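Long-range contact in Hsc70 cochaperone (SGT) (PDB 3SZ7), which acts as a co-chaperone that binds Hsc family chaperones through its TPR domain and directs tail-anchored proteins to the GET pathway via Get4 and Get5: residues K29-Y34 with A53-S58. Sequence-based numbering, arbitrary orientation.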
loop_
_atom_site.group_PDB
_atom_site.type_symbol
_atom_site.label_atom_id
_atom_site.label_comp_id
_atom_site.label_asym_id
_atom_site.label_seq_id
_atom_site.Cartn_x
_atom_site.Cartn_y
_atom_site.Cartn_z
ATOM N N LYS A 29 -19.334 -1.590 -1.895
ATOM C CA LYS A 29 -19.898 -1.195 -3.181
ATOM C C LYS A 29 -18.794 -0.777 -4.140
ATOM O O LYS A 29 -18.845 -1.102 -5.325
ATOM C CB LYS A 29 -20.903 -0.054 -3.020
ATOM C CG LYS A 29 -22.230 -0.475 -2.416
ATOM C CD LYS A 29 -23.211 0.688 -2.394
ATOM C CE LYS A 29 -24.564 0.260 -1.849
ATOM N NZ LYS A 29 -25.524 1.394 -1.851
ATOM N N ALA A 30 -17.805 -0.044 -3.629
ATOM C CA ALA A 30 -16.688 0.396 -4.458
ATOM C C ALA A 30 -15.979 -0.811 -5.043
ATOM O O ALA A 30 -15.701 -0.866 -6.241
ATOM C CB ALA A 30 -15.715 1.237 -3.643
ATOM N N ILE A 31 -15.690 -1.783 -4.185
ATOM C CA ILE A 31 -15.066 -3.024 -4.627
ATOM C C ILE A 31 -15.871 -3.673 -5.752
ATOM O O ILE A 31 -15.305 -4.138 -6.736
ATOM C CB ILE A 31 -14.903 -4.011 -3.461
ATOM C CG1 ILE A 31 -13.858 -3.482 -2.469
ATOM C CG2 ILE A 31 -14.511 -5.386 -3.979
ATOM C CD1 ILE A 31 -13.899 -4.160 -1.125
ATOM N N ASP A 32 -17.193 -3.698 -5.616
ATOM C CA ASP A 32 -18.018 -4.325 -6.645
ATOM C C ASP A 32 -18.013 -3.541 -7.953
ATOM O O ASP A 32 -17.958 -4.133 -9.029
ATOM C CB ASP A 32 -19.456 -4.548 -6.173
ATOM C CG ASP A 32 -20.280 -5.316 -7.193
ATOM O OD1 ASP A 32 -20.027 -6.526 -7.369
ATOM O OD2 ASP A 32 -21.173 -4.714 -7.822
ATOM N N LEU A 33 -18.062 -2.214 -7.857
ATOM C CA LEU A 33 -18.061 -1.353 -9.038
ATOM C C LEU A 33 -16.733 -1.388 -9.798
ATOM O O LEU A 33 -16.710 -1.396 -11.031
ATOM C CB LEU A 33 -18.409 0.083 -8.644
ATOM C CG LEU A 33 -19.870 0.292 -8.217
ATOM C CD1 LEU A 33 -20.032 1.575 -7.415
ATOM C CD2 LEU A 33 -20.778 0.291 -9.438
ATOM N N TYR A 34 -15.626 -1.403 -9.064
ATOM C CA TYR A 34 -14.314 -1.497 -9.687
ATOM C C TYR A 34 -14.159 -2.859 -10.351
ATOM O O TYR A 34 -13.527 -2.985 -11.402
ATOM C CB TYR A 34 -13.211 -1.316 -8.643
ATOM C CG TYR A 34 -13.089 0.084 -8.085
ATOM C CD1 TYR A 34 -13.297 1.201 -8.885
ATOM C CD2 TYR A 34 -12.748 0.286 -6.754
ATOM C CE1 TYR A 34 -13.174 2.481 -8.369
ATOM C CE2 TYR A 34 -12.622 1.560 -6.231
ATOM C CZ TYR A 34 -12.836 2.651 -7.037
ATOM O OH TYR A 34 -12.702 3.911 -6.506
ATOM N N ALA A 53 -7.288 0.305 -3.165
ATOM C CA ALA A 53 -7.555 1.325 -2.155
ATOM C C ALA A 53 -8.792 0.955 -1.349
ATOM O O ALA A 53 -8.844 1.172 -0.130
ATOM C CB ALA A 53 -7.735 2.693 -2.803
ATOM N N ALA A 54 -9.787 0.399 -2.036
ATOM C CA ALA A 54 -11.036 0.002 -1.394
ATOM C C ALA A 54 -10.818 -1.196 -0.476
ATOM O O ALA A 54 -11.381 -1.263 0.624
ATOM C CB ALA A 54 -12.101 -0.310 -2.449
ATOM N N TYR A 55 -9.995 -2.142 -0.920
ATOM C CA TYR A 55 -9.639 -3.273 -0.076
ATOM C C TYR A 55 -8.900 -2.794 1.176
ATOM O O TYR A 55 -9.223 -3.212 2.283
ATOM C CB TYR A 55 -8.795 -4.287 -0.848
ATOM C CG TYR A 55 -9.614 -5.247 -1.690
ATOM C CD1 TYR A 55 -10.729 -5.884 -1.162
ATOM C CD2 TYR A 55 -9.272 -5.509 -3.010
ATOM C CE1 TYR A 55 -11.481 -6.764 -1.928
ATOM C CE2 TYR A 55 -10.017 -6.384 -3.782
ATOM C CZ TYR A 55 -11.119 -7.007 -3.233
ATOM O OH TYR A 55 -11.861 -7.879 -3.997
ATOM N N SER A 56 -7.921 -1.911 0.995
ATOM C CA SER A 56 -7.157 -1.375 2.127
ATOM C C SER A 56 -8.048 -0.645 3.131
ATOM O O SER A 56 -7.893 -0.811 4.342
ATOM C CB SER A 56 -6.041 -0.440 1.651
ATOM O OG SER A 56 -4.941 -1.160 1.121
ATOM N N ALA A 57 -8.974 0.164 2.625
ATOM C CA ALA A 57 -9.867 0.929 3.490
ATOM C C ALA A 57 -10.747 0.003 4.315
ATOM O O ALA A 57 -11.120 0.329 5.441
ATOM C CB ALA A 57 -10.721 1.890 2.665
ATOM N N SER A 58 -11.065 -1.158 3.754
ATOM C CA SER A 58 -11.925 -2.120 4.435
ATOM C C SER A 58 -11.127 -3.142 5.245
ATOM O O SER A 58 -11.691 -4.106 5.768
ATOM C CB SER A 58 -12.831 -2.829 3.428
ATOM O OG SER A 58 -12.064 -3.548 2.482
#
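With CG1 of Ile31 anti to its own carbonyl carbon (chi1 -68°) and CD1 carried on by an extended chi2 of 164°, the isoleucine reaches over one face of the Tyr55 ring, whose CG is likewise anti to the carbonyl carbon (chi1 -83°). The two side chains cross at about a right angle, at a junction between consecutive repeats of the TPR domain: helix 27-40 belongs to the predicted first repeat and helix 45-57 to the second. The helices run nearly antiparallel, their local axes 9.2 Å apart, a spacing at which the methyl of Ala54 meets Ile31. No hydrogen bond links the two segments, and the contact is held by apolar surfaces.

Both branches of Ile31 touch the ring. CG1 stands above the plane, offset toward the rim, and CD1 lies 3.6 Å from Tyr55 CD1 and equally near CE1. The other branch serves the phenolic end, Ile31 CG2 coming within 3.6 Å of Tyr55 OH. Elsewhere the same tyrosine packs on Lys63, Ala64 and Asp67 of helix 61-74, so its side chain lies between Ile31 and the next helix of the predicted second repeat.

Beside this pair, Ala54 points its methyl at helix 27-40, with CB 3.6 Å from Ile31 CG1 and 4.1 Å from Ala30 CB. Tyr34 presents a ring edge to that methyl, while its hydroxyl hydrogen-bonds Asn19 OD1 on helix 9-23; Met22 of that helix also packs on Ala30, Tyr34 and Ala54. Where helix 45-57 ends, Ser58 OG lies near the carbonyl oxygens of Ala54 and Tyr55 and hydrogen-bonds Gln60 NE2, and Ile31 CD1 approaches this hydroxyl oxygen to 4.1 Å.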